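PDB 3RWX: hypothetical bacterial outer membrane protein from Bacteroides fragilis, which is of unknown function but is a putative outer-membrane lipoprotein built from two calycin-like beta-barrel domains. Local coordinates for residues Ile23-Phe29 / Met115-Ile120. Residues are numbered along the deposited sequence; the frame is centred on the assembly and turned at random.
Sequences IGNCAMF and MGGLTI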
loop_
_atom_site.group_PDB
_atom_site.type_symbol
_atom_site.label_atom_id
_atom_site.label_comp_id
_atom_site.label_asym_id
_atom_site.label_seq_id
_atom_site.Cartn_x
_atom_site.Cartn_y
_atom_site.Cartn_z
ATOM N N ILE A 23 4.445 6.715 -6.741
ATOM C CA ILE A 23 3.775 6.730 -5.463
ATOM C C ILE A 23 3.413 8.163 -5.096
ATOM O O ILE A 23 4.236 9.059 -5.211
ATOM C CB ILE A 23 4.703 6.164 -4.370
ATOM C CG1 ILE A 23 4.991 4.688 -4.655
ATOM C CG2 ILE A 23 4.073 6.282 -3.003
ATOM C CD1 ILE A 23 3.768 3.848 -4.818
ATOM N N GLY A 24 2.181 8.358 -4.630
ATOM C CA GLY A 24 1.660 9.683 -4.307
ATOM C C GLY A 24 1.370 9.917 -2.835
ATOM O O GLY A 24 0.944 9.013 -2.124
ATOM N N ASN A 25 1.587 11.149 -2.390
ATOM C CA ASN A 25 1.362 11.561 -1.006
ATOM C C ASN A 25 0.793 12.959 -1.070
ATOM O O ASN A 25 1.296 13.786 -1.826
ATOM C CB ASN A 25 2.691 11.544 -0.196
ATOM C CG ASN A 25 3.197 10.088 0.104
ATOM O OD1 ASN A 25 2.787 9.465 1.103
ATOM N ND2 ASN A 25 4.067 9.536 -0.780
ATOM N N CYS A 26 -0.280 13.202 -0.311
ATOM C CA CYS A 26 -0.821 14.543 -0.082
ATOM C C CYS A 26 -1.346 14.612 1.356
ATOM O O CYS A 26 -1.073 13.724 2.146
ATOM C CB CYS A 26 -1.935 14.860 -1.073
ATOM S SG CYS A 26 -3.424 13.798 -0.941
ATOM N N ALA A 27 -2.100 15.658 1.688
ATOM C CA ALA A 27 -2.607 15.850 3.052
ATOM C C ALA A 27 -3.594 14.756 3.434
ATOM O O ALA A 27 -3.760 14.443 4.616
ATOM C CB ALA A 27 -3.272 17.224 3.188
HETATM N N MSE A 28 -4.225 14.163 2.423
HETATM C CA MSE A 28 -5.306 13.197 2.638
HETATM C C MSE A 28 -4.954 11.731 2.488
HETATM O O MSE A 28 -5.669 10.863 2.979
HETATM C CB MSE A 28 -6.447 13.554 1.710
HETATM C CG MSE A 28 -7.109 14.789 2.229
HETATM SE SE MSE A 28 -7.991 15.643 0.861
HETATM C CE MSE A 28 -6.789 17.157 0.749
ATOM N N PHE A 29 -3.878 11.437 1.791
ATOM C CA PHE A 29 -3.469 10.060 1.721
ATOM C C PHE A 29 -1.987 9.967 1.578
ATOM O O PHE A 29 -1.323 10.929 1.182
ATOM C CB PHE A 29 -4.199 9.308 0.588
ATOM C CG PHE A 29 -4.010 9.905 -0.777
ATOM C CD1 PHE A 29 -2.801 9.823 -1.420
ATOM C CD2 PHE A 29 -5.050 10.551 -1.412
ATOM C CE1 PHE A 29 -2.629 10.383 -2.661
ATOM C CE2 PHE A 29 -4.887 11.097 -2.669
ATOM C CZ PHE A 29 -3.687 11.011 -3.292
HETATM N N MSE A 115 -4.971 19.428 -3.096
HETATM C CA MSE A 115 -5.086 18.525 -1.966
HETATM C C MSE A 115 -4.068 18.703 -0.863
HETATM O O MSE A 115 -3.536 17.730 -0.350
HETATM C CB MSE A 115 -5.044 17.106 -2.481
HETATM C CG MSE A 115 -6.241 16.805 -3.348
HETATM SE SE MSE A 115 -6.188 14.992 -3.935
HETATM C CE MSE A 115 -4.882 15.094 -5.333
ATOM N N GLY A 116 -3.816 19.946 -0.491
ATOM C CA GLY A 116 -2.903 20.245 0.588
ATOM C C GLY A 116 -1.451 20.141 0.188
ATOM O O GLY A 116 -0.585 20.303 1.019
ATOM N N GLY A 117 -1.163 19.877 -1.079
ATOM C CA GLY A 117 0.203 19.605 -1.495
ATOM C C GLY A 117 0.399 18.160 -1.901
ATOM O O GLY A 117 0.598 17.283 -1.059
ATOM N N LEU A 118 0.365 17.910 -3.201
ATOM C CA LEU A 118 0.540 16.572 -3.738
ATOM C C LEU A 118 1.986 16.381 -4.179
ATOM O O LEU A 118 2.512 17.168 -4.962
ATOM C CB LEU A 118 -0.408 16.389 -4.913
ATOM C CG LEU A 118 -0.318 15.055 -5.657
ATOM C CD1 LEU A 118 -0.713 13.905 -4.706
ATOM C CD2 LEU A 118 -1.207 15.122 -6.854
ATOM N N THR A 119 2.647 15.359 -3.660
ATOM C CA THR A 119 3.927 14.987 -4.208
ATOM C C THR A 119 3.814 13.615 -4.883
ATOM O O THR A 119 3.075 12.746 -4.439
ATOM C CB THR A 119 5.069 14.996 -3.149
ATOM O OG1 THR A 119 4.992 13.820 -2.337
ATOM C CG2 THR A 119 5.003 16.215 -2.265
ATOM N N ILE A 120 4.538 13.441 -5.985
ATOM C CA ILE A 120 4.619 12.160 -6.656
ATOM C C ILE A 120 6.082 11.790 -6.812
ATOM O O ILE A 120 6.835 12.590 -7.323
ATOM C CB ILE A 120 3.987 12.209 -8.021
ATOM C CG1 ILE A 120 2.609 12.834 -7.913
ATOM C CG2 ILE A 120 3.923 10.805 -8.626
ATOM C CD1 ILE A 120 1.726 12.555 -9.114
HETATM O O HOH W 1 5.076 10.773 -2.945
#
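The pairing of 23-29 with 115-120 is an antiparallel contact between the two central strands of a four-stranded sheet, where 20-25 ends and 118-124 begins, the first and last strands of the N-terminal calycin-like domain. At the hydrogen-bonded pair N25-T119 the backbones bond both ways: N25 N to T119 O at 3.0 Å and T119 N to N25 O at 2.8 Å. G24 faces I120 in the neighbouring non-hydrogen-bonded pair. On the face carrying N25 and T119, a water bridges I23 O, N25 ND2 and T119 OG1, while N25 OD1 bonds to T30 and D31. Such closure of first strand on last completes an up-and-down calycin barrel, probably here too. Past the strands, A27 N still hydrogen-bonds to M115 O at 3.2 Å; G116, at positive phi, lies so near that a CB there would clash with A27 CB. Where 23-29 turns, C26 N hydrogen-bonds to F29 O, and the F29 ring lies beside L118 and in oblique Met-aromatic contact with selenomethionine M115 (SE to F29 CE2 4.3 Å).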